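PDB 3PL0: uncharacterized protein from Methylibium petroleiphilum, which probably works as an iron-dependent dioxygenase of the 2OG-Fe family, on a cupin-type double-stranded beta-helix fold. Local coordinates for residues E129-L134 with V209-D214; G140-E145 with V170-V175; H3-L8 with L16-A21; A31-T34 with P39-A42. All blocks are in the same frame, centred on the assembly; numbering follows the deposited sequence. Where two conformers were deposited one is given.

Contact 1 of 4, residues E129-L134 with V209-D214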
loop_
_atom_site.group_PDB
_atom_site.type_symbol
_atom_site.label_atom_id
_atom_site.label_comp_id
_atom_site.label_asym_id
_atom_site.label_seq_id
_atom_site.Cartn_x
_atom_site.Cartn_y
_atom_site.Cartn_z
ATOM N N GLU A 129 -5.504 9.119 10.941
ATOM C CA GLU A 129 -5.529 9.590 12.322
ATOM C C GLU A 129 -4.307 9.086 13.063
ATOM O O GLU A 129 -3.660 9.824 13.811
ATOM C CB GLU A 129 -6.811 9.130 13.030
ATOM C CG GLU A 129 -8.025 9.997 12.726
ATOM C CD GLU A 129 -9.355 9.344 13.139
ATOM O OE1 GLU A 129 -9.343 8.149 13.507
ATOM O OE2 GLU A 129 -10.430 10.008 13.084
ATOM N N LEU A 130 -3.967 7.825 12.812
ATOM C CA LEU A 130 -2.767 7.210 13.420
ATOM C C LEU A 130 -1.492 7.914 12.957
ATOM O O LEU A 130 -0.683 8.400 13.775
ATOM C CB LEU A 130 -2.749 5.743 13.073
ATOM C CG LEU A 130 -1.612 4.881 13.661
ATOM C CD1 LEU A 130 -1.958 3.399 13.607
ATOM C CD2 LEU A 130 -0.339 5.092 12.867
ATOM N N PHE A 131 -1.351 8.039 11.640
ATOM C CA PHE A 131 -0.170 8.683 11.064
ATOM C C PHE A 131 0.013 10.153 11.528
ATOM O O PHE A 131 1.124 10.576 11.802
ATOM C CB PHE A 131 -0.219 8.607 9.544
ATOM C CG PHE A 131 -0.001 7.220 8.965
ATOM C CD1 PHE A 131 0.946 6.347 9.497
ATOM C CD2 PHE A 131 -0.675 6.829 7.847
ATOM C CE1 PHE A 131 1.167 5.114 8.949
ATOM C CE2 PHE A 131 -0.468 5.595 7.306
ATOM C CZ PHE A 131 0.460 4.732 7.838
ATOM N N ALA A 132 -1.072 10.904 11.646
ATOM C CA ALA A 132 -1.001 12.293 12.144
ATOM C C ALA A 132 -0.512 12.401 13.577
ATOM O O ALA A 132 0.011 13.459 13.956
ATOM C CB ALA A 132 -2.377 12.984 12.026
ATOM N N LYS A 133 -0.669 11.344 14.375
ATOM C CA LYS A 133 -0.114 11.323 15.724
ATOM C C LYS A 133 1.392 11.241 15.725
ATOM O O LYS A 133 2.003 11.661 16.694
ATOM C CB LYS A 133 -0.676 10.188 16.582
ATOM C CG LYS A 133 -2.158 10.279 16.892
ATOM C CD LYS A 133 -2.464 11.339 17.971
ATOM N N LEU A 134 2.015 10.749 14.654
ATOM C CA LEU A 134 3.484 10.678 14.621
ATOM C C LEU A 134 4.052 11.956 14.078
ATOM O O LEU A 134 5.032 12.480 14.612
ATOM C CB LEU A 134 3.970 9.583 13.704
ATOM C CG LEU A 134 4.063 8.215 14.292
ATOM C CD1 LEU A 134 4.098 7.207 13.141
ATOM C CD2 LEU A 134 5.294 8.153 15.181
ATOM N N VAL A 209 -1.840 -5.527 7.594
ATOM C CA VAL A 209 -1.359 -4.221 7.129
ATOM C C VAL A 209 0.065 -3.853 7.577
ATOM O O VAL A 209 0.406 -3.923 8.735
ATOM C CB VAL A 209 -2.341 -3.128 7.504
ATOM C CG1 VAL A 209 -1.923 -1.836 6.848
ATOM C CG2 VAL A 209 -3.739 -3.556 7.058
ATOM N N LEU A 210 0.892 -3.435 6.614
ATOM C CA LEU A 210 2.210 -2.934 6.897
ATOM C C LEU A 210 2.132 -1.421 6.863
ATOM O O LEU A 210 1.839 -0.851 5.818
ATOM C CB LEU A 210 3.207 -3.425 5.838
ATOM C CG LEU A 210 4.632 -2.841 5.821
ATOM C CD1 LEU A 210 5.321 -3.159 7.131
ATOM C CD2 LEU A 210 5.407 -3.391 4.615
ATOM N N LEU A 211 2.439 -0.801 7.989
ATOM C CA LEU A 211 2.539 0.650 8.137
ATOM C C LEU A 211 3.997 1.055 8.018
ATOM O O LEU A 211 4.865 0.412 8.643
ATOM C CB LEU A 211 1.972 1.111 9.483
ATOM C CG LEU A 211 0.493 0.713 9.755
ATOM C CD1 LEU A 211 -0.036 1.232 11.091
ATOM C CD2 LEU A 211 -0.455 1.132 8.563
ATOM N N LEU A 212 4.285 2.077 7.202
ATOM C CA LEU A 212 5.655 2.544 6.933
ATOM C C LEU A 212 5.764 4.079 7.109
ATOM O O LEU A 212 4.928 4.834 6.640
ATOM C CB LEU A 212 6.062 2.241 5.476
ATOM C CG LEU A 212 6.020 0.791 4.988
ATOM C CD1 LEU A 212 6.076 0.734 3.448
ATOM C CD2 LEU A 212 7.175 -0.041 5.598
ATOM N N ASP A 213 6.802 4.523 7.792
ATOM C CA ASP A 213 7.193 5.928 7.796
ATOM C C ASP A 213 8.130 6.062 6.625
ATOM O O ASP A 213 9.323 5.664 6.651
ATOM C CB ASP A 213 7.876 6.281 9.095
ATOM C CG ASP A 213 8.371 7.714 9.141
ATOM O OD1 ASP A 213 8.434 8.418 8.103
ATOM O OD2 ASP A 213 8.726 8.118 10.254
ATOM N N ASP A 214 7.590 6.643 5.580
ATOM C CA ASP A 214 8.292 6.713 4.305
ATOM C C ASP A 214 9.565 7.556 4.333
ATOM O O ASP A 214 10.351 7.519 3.400
ATOM C CB ASP A 214 7.350 7.254 3.237
ATOM C CG ASP A 214 7.816 6.942 1.859
ATOM O OD1 ASP A 214 7.991 5.727 1.546
ATOM O OD2 ASP A 214 8.044 7.904 1.097
#
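Leu130 and Phe131, near the C-terminal end of helix 118-134, both come down on Leu211 of strand 209-213, and the side-chain contacts between helix and strand are apolar. The aliphatic part is a meeting of two leucines tip to tip, CD1 of Leu130 lying 3.8 Å from CD1 of Leu211. A chi1 of -57° points the fork of Leu211 at the helix, and its two methyls go to different partners.

The aromatic part is a slanting approach. CZ of Phe131 sits 3.8 Å from CD2 of Leu211, and CE1 of Phe131 is 4.1 Å from CB of Leu211, so the far end of the ring follows the leucine back toward its root. Leu212 turns its CB away and offers the ring only its carbonyl O, 4.4 Å from CE1 of Phe131.

Helix and strand run in roughly the same direction: over residues 129-134 and 209-213 their axes lie 30° apart and 10.8 Å at closest approach, a spacing bridged by side chains. Strand 209-213 is hydrogen-bonded between strands 24-27 and 172-181. Phe131 also stacks on Phe172 and meets Tyr245 edge-to-face, while Leu19 of helix 12-22 packs against Leu130.

Contact 2 of 4, residues G140-E145 with V170-V175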
loop_
_atom_site.group_PDB
_atom_site.type_symbol
_atom_site.label_atom_id
_atom_site.label_comp_id
_atom_site.label_asym_id
_atom_site.label_seq_id
_atom_site.Cartn_x
_atom_site.Cartn_y
_atom_site.Cartn_z
ATOM N N GLY A 140 -3.503 20.164 9.054
ATOM C CA GLY A 140 -4.326 19.003 9.382
ATOM C C GLY A 140 -4.974 18.284 8.197
ATOM O O GLY A 140 -6.068 17.737 8.348
ATOM N N ARG A 141 -4.311 18.270 7.030
ATOM C CA ARG A 141 -4.835 17.591 5.834
ATOM C C ARG A 141 -3.861 16.559 5.310
ATOM O O ARG A 141 -2.693 16.848 5.131
ATOM C CB ARG A 141 -5.101 18.557 4.668
ATOM C CG ARG A 141 -6.133 19.638 4.896
ATOM C CD ARG A 141 -6.321 20.423 3.618
ATOM N NE ARG A 141 -7.127 21.628 3.798
ATOM C CZ ARG A 141 -8.464 21.674 3.774
ATOM N NH1 ARG A 141 -9.190 20.567 3.586
ATOM N NH2 ARG A 141 -9.081 22.848 3.948
ATOM N N TRP A 142 -4.345 15.360 5.044
ATOM C CA TRP A 142 -3.604 14.388 4.274
ATOM C C TRP A 142 -4.113 14.313 2.833
ATOM O O TRP A 142 -5.317 14.289 2.577
ATOM C CB TRP A 142 -3.753 12.959 4.874
ATOM C CG TRP A 142 -3.023 12.675 6.176
ATOM C CD1 TRP A 142 -3.574 12.241 7.346
ATOM C CD2 TRP A 142 -1.626 12.751 6.398
ATOM N NE1 TRP A 142 -2.599 12.052 8.290
ATOM C CE2 TRP A 142 -1.392 12.383 7.737
ATOM C CE3 TRP A 142 -0.545 13.138 5.602
ATOM C CZ2 TRP A 142 -0.104 12.331 8.286
ATOM C CZ3 TRP A 142 0.727 13.093 6.147
ATOM C CH2 TRP A 142 0.933 12.696 7.473
ATOM N N TYR A 143 -3.175 14.216 1.909
ATOM C CA TYR A 143 -3.438 13.918 0.524
ATOM C C TYR A 143 -3.077 12.464 0.308
ATOM O O TYR A 143 -1.902 12.065 0.460
ATOM C CB TYR A 143 -2.607 14.817 -0.381
ATOM C CG TYR A 143 -2.944 16.267 -0.130
ATOM C CD1 TYR A 143 -2.364 16.959 0.913
ATOM C CD2 TYR A 143 -3.924 16.921 -0.891
ATOM C CE1 TYR A 143 -2.718 18.314 1.173
ATOM C CE2 TYR A 143 -4.265 18.225 -0.655
ATOM C CZ TYR A 143 -3.667 18.915 0.386
ATOM O OH TYR A 143 -4.001 20.213 0.631
ATOM N N ILE A 144 -4.105 11.684 -0.008
ATOM C CA ILE A 144 -4.074 10.207 -0.013
ATOM C C ILE A 144 -4.242 9.713 -1.444
ATOM O O ILE A 144 -5.215 10.078 -2.135
ATOM C CB ILE A 144 -5.250 9.622 0.847
ATOM C CG1 ILE A 144 -5.193 10.191 2.270
ATOM C CG2 ILE A 144 -5.277 8.083 0.818
ATOM C CD1 ILE A 144 -6.365 9.783 3.152
ATOM N N GLU A 145 -3.345 8.847 -1.880
ATOM C CA GLU A 145 -3.572 8.083 -3.110
ATOM C C GLU A 145 -3.802 6.598 -2.774
ATOM O O GLU A 145 -3.190 6.074 -1.849
ATOM C CB GLU A 145 -2.402 8.243 -4.071
ATOM C CG GLU A 145 -2.086 9.710 -4.430
ATOM C CD GLU A 145 -1.110 9.898 -5.606
ATOM O OE1 GLU A 145 -1.295 9.254 -6.670
ATOM O OE2 GLU A 145 -0.183 10.743 -5.474
ATOM N N VAL A 170 6.491 10.125 -0.058
ATOM C CA VAL A 170 5.359 10.653 0.679
ATOM C C VAL A 170 5.751 10.722 2.155
ATOM O O VAL A 170 6.907 10.555 2.497
ATOM C CB VAL A 170 4.097 9.767 0.440
ATOM C CG1 VAL A 170 3.665 9.789 -1.046
ATOM C CG2 VAL A 170 4.326 8.296 0.896
ATOM N N ASP A 171 4.796 10.909 3.045
ATOM C CA ASP A 171 5.078 10.861 4.477
ATOM C C ASP A 171 4.932 9.451 5.077
ATOM O O ASP A 171 5.819 8.983 5.798
ATOM C CB ASP A 171 4.177 11.815 5.225
ATOM C CG ASP A 171 4.637 13.260 5.073
ATOM O OD1 ASP A 171 5.459 13.689 5.911
ATOM O OD2 ASP A 171 4.239 13.901 4.084
ATOM N N PHE A 172 3.799 8.818 4.825
ATOM C CA PHE A 172 3.481 7.470 5.339
ATOM C C PHE A 172 2.824 6.632 4.270
ATOM O O PHE A 172 2.133 7.169 3.374
ATOM C CB PHE A 172 2.562 7.531 6.561
ATOM C CG PHE A 172 3.161 8.248 7.710
ATOM C CD1 PHE A 172 4.009 7.601 8.574
ATOM C CD2 PHE A 172 2.912 9.606 7.910
ATOM C CE1 PHE A 172 4.585 8.266 9.623
ATOM C CE2 PHE A 172 3.490 10.274 8.948
ATOM C CZ PHE A 172 4.322 9.620 9.811
ATOM N N VAL A 173 3.121 5.322 4.327
ATOM C CA VAL A 173 2.515 4.339 3.460
ATOM C C VAL A 173 1.893 3.201 4.252
ATOM O O VAL A 173 2.438 2.774 5.305
ATOM C CB VAL A 173 3.528 3.798 2.464
ATOM C CG1 VAL A 173 2.858 2.739 1.568
ATOM C CG2 VAL A 173 4.111 4.962 1.615
ATOM N N ALA A 174 0.734 2.732 3.781
ATOM C CA ALA A 174 0.165 1.476 4.261
ATOM C C ALA A 174 0.069 0.539 3.103
ATOM O O ALA A 174 -0.533 0.868 2.080
ATOM C CB ALA A 174 -1.224 1.665 4.846
ATOM N N VAL A 175 0.660 -0.637 3.258
ATOM C CA VAL A 175 0.467 -1.741 2.315
ATOM C C VAL A 175 -0.491 -2.753 2.953
ATOM O O VAL A 175 -0.156 -3.395 3.960
ATOM C CB VAL A 175 1.776 -2.451 2.000
ATOM C CG1 VAL A 175 1.524 -3.610 0.986
ATOM C CG2 VAL A 175 2.823 -1.459 1.445
#
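Segments 140-145 and 170-175 are not paired as neighbouring strands: their closest CA atoms, those of Trp142 and Asp171, are 9.4 Å apart, and strand 237-246 pairs antiparallel with both strands. What bridges the gap is the indole of Trp142, whose six-membered ring reaches Asp171 and Phe172 with adjoining corners. With chi1 at -72°, CG beside the backbone N, the indole swings toward both. CH2 of Trp142 comes in at the edge of the Phe172 ring, in its plane, 3.7 Å from CD2 of Phe172. The two ring planes stand at 88°, their centroids 5.9 Å apart.

The next corner, CZ3 of Trp142, rests 3.8 Å from CB of Asp171, so the aspartate offers its methylene to the indole. Its carboxylate plane is inclined 57° to the ring, and OD2 of Asp171 accepts a hydrogen bond from the backbone N of Ser247. The indole has a polar tether too: NE1 of Trp142 donates to the carbonyl O of Gly128, which should limit rotation of the ring. Tyr245 meets Trp142 edge-to-face, and the indole also touches Phe131 and Ala132 of helix 118-134.

Asp171 and Phe172 both face Tyr245, forming a classic beta bulge just where strand 172-181 begins. The whole arrangement belongs to the curled antiparallel sheet expected of the double-stranded beta-helix, the cupin fold.

Contact 3 of 4, residues H3-L8 with L16-A21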
loop_
_atom_site.group_PDB
_atom_site.type_symbol
_atom_site.label_atom_id
_atom_site.label_comp_id
_atom_site.label_asym_id
_atom_site.label_seq_id
_atom_site.Cartn_x
_atom_site.Cartn_y
_atom_site.Cartn_z
ATOM N N HIS A 3 11.024 -5.392 15.182
ATOM C CA HIS A 3 9.817 -6.147 15.519
ATOM C C HIS A 3 8.929 -6.337 14.303
ATOM O O HIS A 3 8.578 -5.358 13.658
ATOM C CB HIS A 3 8.996 -5.406 16.584
ATOM C CG HIS A 3 9.669 -5.340 17.920
ATOM N ND1 HIS A 3 9.564 -6.350 18.855
ATOM C CD2 HIS A 3 10.457 -4.389 18.472
ATOM C CE1 HIS A 3 10.248 -6.017 19.934
ATOM N NE2 HIS A 3 10.802 -4.835 19.729
ATOM N N VAL A 4 8.548 -7.592 14.031
ATOM C CA VAL A 4 7.612 -7.908 12.994
ATOM C C VAL A 4 6.419 -8.482 13.737
ATOM O O VAL A 4 6.439 -9.668 14.112
ATOM C CB VAL A 4 8.192 -8.958 12.048
ATOM C CG1 VAL A 4 7.151 -9.331 10.956
ATOM C CG2 VAL A 4 9.431 -8.428 11.402
ATOM N N ASP A 5 5.393 -7.658 13.963
ATOM C CA ASP A 5 4.289 -8.028 14.870
ATOM C C ASP A 5 3.198 -8.723 14.074
ATOM O O ASP A 5 2.052 -8.264 14.027
ATOM C CB ASP A 5 3.766 -6.786 15.611
ATOM C CG ASP A 5 4.840 -6.165 16.498
ATOM O OD1 ASP A 5 5.105 -6.757 17.548
ATOM O OD2 ASP A 5 5.487 -5.145 16.094
ATOM N N ILE A 6 3.569 -9.848 13.453
ATOM C CA ILE A 6 2.717 -10.479 12.434
ATOM C C ILE A 6 1.861 -11.577 13.048
ATOM O O ILE A 6 0.980 -12.102 12.386
ATOM C CB ILE A 6 3.551 -10.959 11.237
ATOM C CG1 ILE A 6 2.653 -11.298 10.033
ATOM C CG2 ILE A 6 4.442 -12.131 11.632
ATOM C CD1 ILE A 6 3.397 -11.191 8.704
ATOM N N GLU A 7 2.075 -11.868 14.326
ATOM C CA GLU A 7 1.306 -12.880 15.057
ATOM C C GLU A 7 0.359 -12.261 16.099
ATOM O O GLU A 7 -0.809 -12.660 16.202
ATOM C CB GLU A 7 2.261 -13.882 15.737
ATOM C CG GLU A 7 3.354 -14.454 14.806
ATOM C CD GLU A 7 3.910 -15.805 15.268
ATOM O OE1 GLU A 7 4.468 -15.880 16.384
ATOM O OE2 GLU A 7 3.795 -16.789 14.502
ATOM N N LEU A 8 0.877 -11.301 16.870
ATOM C CA LEU A 8 0.077 -10.681 17.917
ATOM C C LEU A 8 -0.420 -9.269 17.509
ATOM O O LEU A 8 0.281 -8.510 16.841
ATOM C CB LEU A 8 0.853 -10.647 19.238
ATOM C CG LEU A 8 1.258 -12.026 19.798
ATOM C CD1 LEU A 8 1.684 -11.907 21.247
ATOM C CD2 LEU A 8 0.126 -13.026 19.659
ATOM N N LEU A 16 2.142 3.173 17.388
ATOM C CA LEU A 16 2.817 4.467 17.347
ATOM C C LEU A 16 4.253 4.381 17.872
ATOM O O LEU A 16 5.158 4.949 17.271
ATOM C CB LEU A 16 2.031 5.532 18.137
ATOM C CG LEU A 16 0.804 6.147 17.465
ATOM C CD1 LEU A 16 0.126 7.114 18.434
ATOM C CD2 LEU A 16 1.198 6.903 16.208
ATOM N N GLN A 17 4.463 3.678 18.983
ATOM C CA GLN A 17 5.808 3.603 19.558
ATOM C C GLN A 17 6.721 2.889 18.561
ATOM O O GLN A 17 7.869 3.281 18.362
ATOM C CB GLN A 17 5.799 2.888 20.908
ATOM C CG GLN A 17 5.030 3.630 22.026
ATOM C CD GLN A 17 5.878 4.573 22.803
ATOM O OE1 GLN A 17 6.958 4.992 22.351
ATOM N NE2 GLN A 17 5.436 4.876 24.032
ATOM N N ARG A 18 6.189 1.853 17.932
ATOM C CA ARG A 18 6.950 1.065 16.955
ATOM C C ARG A 18 7.364 1.927 15.738
ATOM O O ARG A 18 8.497 1.902 15.309
ATOM C CB ARG A 18 6.114 -0.123 16.475
ATOM C CG ARG A 18 5.934 -1.238 17.517
ATOM C CD ARG A 18 7.108 -2.268 17.488
ATOM N NE ARG A 18 6.670 -3.572 18.009
ATOM C CZ ARG A 18 6.832 -3.994 19.251
ATOM N NH1 ARG A 18 7.403 -3.226 20.178
ATOM N NH2 ARG A 18 6.365 -5.181 19.591
ATOM N N LEU A 19 6.423 2.702 15.219
ATOM C CA LEU A 19 6.691 3.554 14.069
ATOM C C LEU A 19 7.687 4.616 14.409
ATOM O O LEU A 19 8.536 4.925 13.593
ATOM C CB LEU A 19 5.403 4.209 13.561
ATOM C CG LEU A 19 4.542 3.314 12.679
ATOM C CD1 LEU A 19 3.102 3.810 12.669
ATOM C CD2 LEU A 19 5.181 3.250 11.287
ATOM N N ARG A 20 7.596 5.199 15.609
ATOM C CA ARG A 20 8.620 6.134 16.027
ATOM C C ARG A 20 9.983 5.458 16.133
ATOM O O ARG A 20 10.992 5.988 15.717
ATOM C CB ARG A 20 8.286 6.700 17.414
ATOM C CG ARG A 20 9.287 7.704 17.918
ATOM C CD ARG A 20 9.386 8.915 16.989
ATOM N NE ARG A 20 10.125 9.996 17.653
ATOM C CZ ARG A 20 11.222 10.597 17.191
ATOM N NH1 ARG A 20 11.747 10.277 16.024
ATOM N NH2 ARG A 20 11.777 11.568 17.902
ATOM N N ALA A 21 10.015 4.307 16.782
ATOM C CA ALA A 21 11.276 3.660 17.099
ATOM C C ALA A 21 11.973 3.004 15.894
ATOM O O ALA A 21 13.210 3.093 15.763
ATOM C CB ALA A 21 11.063 2.619 18.241
#
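A salt bridge and a flat guanidinium-imidazole stack, both made by Arg18, hold the N-terminal loop against helix 12-22 at the surface of the molecule. Asp5 takes the guanidinium side-on, one oxygen to each nitrogen. NE of Arg18 donates to OD2 of Asp5 at 2.7 Å, and NH2 of Arg18 donates to OD1 of Asp5 at 2.9 Å. Both bonds are nearly straight. The oxygens lie in the guanidinium plane and are approached on their syn sides, although the donors stand somewhat out of the carboxylate plane.

His3 takes a face of the same group. Its imidazole lies flat on the guanidinium with planes 10° apart; CG of His3 sits over the guanidinium centre, 3.4 Å from CZ of Arg18. The arginine chain is bent at chi2 (-87°), which helps turn its flat end across the histidine instead of straight out from the helix.

Asp5 is the centre of an inverse gamma turn, and the backbone N of His3 donates to OE1 of Gln22 at the end of the helix. A leucine in place of Arg18 would probably leave the Asp5 carboxylate without its counter-charge and the His3 ring free to turn.

Edge and face of one cation are thus used at once: the aspartate balances its charge, and that charge, lying against the imidazole, would be expected to disfavour protonation of His3.

Contact 4 of 4, residues A31-T34 with P39-A42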
loop_
_atom_site.group_PDB
_atom_site.type_symbol
_atom_site.label_atom_id
_atom_site.label_comp_id
_atom_site.label_asym_id
_atom_site.label_seq_id
_atom_site.Cartn_x
_atom_site.Cartn_y
_atom_site.Cartn_z
ATOM N N ALA A 31 -5.828 -6.585 14.737
ATOM C CA ALA A 31 -5.419 -5.230 15.102
ATOM C C ALA A 31 -6.090 -4.190 14.196
ATOM O O ALA A 31 -6.501 -3.136 14.681
ATOM C CB ALA A 31 -3.885 -5.077 15.108
ATOM N N LEU A 32 -6.243 -4.500 12.909
ATOM C CA LEU A 32 -6.958 -3.632 11.969
ATOM C C LEU A 32 -8.421 -3.458 12.315
ATOM O O LEU A 32 -8.955 -2.329 12.314
ATOM C CB LEU A 32 -6.836 -4.151 10.521
ATOM C CG LEU A 32 -7.310 -3.129 9.468
ATOM C CD1 LEU A 32 -6.423 -1.883 9.405
ATOM C CD2 LEU A 32 -7.421 -3.742 8.092
ATOM N N GLU A 33 -9.070 -4.558 12.646
ATOM C CA GLU A 33 -10.443 -4.506 13.165
ATOM C C GLU A 33 -10.592 -3.596 14.376
ATOM O O GLU A 33 -11.493 -2.783 14.452
ATOM C CB GLU A 33 -10.895 -5.875 13.658
ATOM C CG GLU A 33 -11.428 -6.757 12.667
ATOM C CD GLU A 33 -12.168 -7.909 13.329
ATOM O OE1 GLU A 33 -11.613 -8.511 14.270
ATOM O OE2 GLU A 33 -13.304 -8.190 12.918
ATOM N N THR A 34 -9.716 -3.783 15.348
ATOM C CA THR A 34 -9.719 -2.967 16.542
ATOM C C THR A 34 -9.428 -1.507 16.202
ATOM O O THR A 34 -10.135 -0.635 16.679
ATOM C CB THR A 34 -8.735 -3.518 17.600
ATOM O OG1 THR A 34 -9.133 -4.852 17.919
ATOM C CG2 THR A 34 -8.769 -2.689 18.873
ATOM N N PRO A 39 -15.544 -4.738 11.484
ATOM C CA PRO A 39 -15.246 -6.162 11.478
ATOM C C PRO A 39 -14.711 -6.645 10.122
ATOM O O PRO A 39 -14.979 -6.045 9.075
ATOM C CB PRO A 39 -16.591 -6.790 11.822
ATOM C CG PRO A 39 -17.588 -5.848 11.287
ATOM C CD PRO A 39 -16.989 -4.476 11.549
ATOM N N LEU A 40 -13.933 -7.712 10.145
ATOM C CA LEU A 40 -13.335 -8.205 8.920
ATOM C C LEU A 40 -14.371 -8.470 7.822
ATOM O O LEU A 40 -14.039 -8.318 6.641
ATOM C CB LEU A 40 -12.521 -9.464 9.174
ATOM C CG LEU A 40 -11.207 -9.249 9.939
ATOM C CD1 LEU A 40 -10.540 -10.592 10.195
ATOM C CD2 LEU A 40 -10.253 -8.288 9.198
ATOM N N ASP A 41 -15.606 -8.866 8.156
ATOM C CA ASP A 41 -16.611 -9.116 7.112
ATOM C C ASP A 41 -16.862 -7.867 6.274
ATOM O O ASP A 41 -17.105 -7.961 5.068
ATOM C CB ASP A 41 -17.932 -9.638 7.706
ATOM C CG ASP A 41 -17.816 -11.075 8.241
ATOM O OD1 ASP A 41 -16.751 -11.715 8.067
ATOM O OD2 ASP A 41 -18.792 -11.567 8.845
ATOM N N ALA A 42 -16.829 -6.690 6.927
ATOM C CA ALA A 42 -17.046 -5.431 6.205
ATOM C C ALA A 42 -15.868 -5.138 5.274
ATOM O O ALA A 42 -16.063 -4.575 4.233
ATOM C CB ALA A 42 -17.293 -4.232 7.148
#
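The start of helix 40-44 is tied back to helix 29-36, just before it in the chain, by Glu33, whose carboxylate meets the backbone of Pro39 and Leu40. OE2 of Glu33 accepts a hydrogen bond from the backbone N of Leu40, 2.9 Å away, with an N-H...O angle of 152°. The donor approaches on the anti side of the carboxylate oxygen and lies 25° out of the carboxylate plane. The same OE2 is 3.2 Å from CA of Pro39 and 3.7 Å from CB of Pro39, so it is set close along the proline as well. CG of Glu33 stands anti to its carbonyl carbon (chi1 -85°) and the chain runs on extended, carrying the carboxylate to the start of helix 40-44.

Pro39 holds the N-cap position, right before the helix, and the amide that Glu33 takes up belongs to the first helical residue. A negative group placed here is probably steadied by the positive end of the helix dipole. With an alanine in place of Glu33, the N-H of Leu40 is likely to lose this acceptor and a gap to open beside the leucine.

The aliphatic stem of the glutamate packs on the leucine: CG of Glu33 is 3.7 Å from CG of Leu40, the two side chains crossing at about a right angle. Leu40 also touches Trp207, and so does Leu32 of the first helix.

Contacts 1 and 2 are buried; contacts 3 and 4 lie at the surface, their centres each about 17 Å from the centre of the chain. The buried pair share one sheet, since strands 209-213 and 172-181 are neighbours in it, and they join directly where CD1 of Phe131 packs 3.4 Å from CG of Phe172. The helix of contact 3 packs on segment 129-134, Leu19 on Leu130 and Leu134, with Leu16 nearer the surface. Contact 4 meets contact 1 where Leu32 packs on Val209, and touches neither contact 2 nor contact 3. Chemistry follows place: methyls and rings inside; outside, a salt bridge with a stacked histidine in contact 3 and a carboxylate-to-amide bond in contact 4.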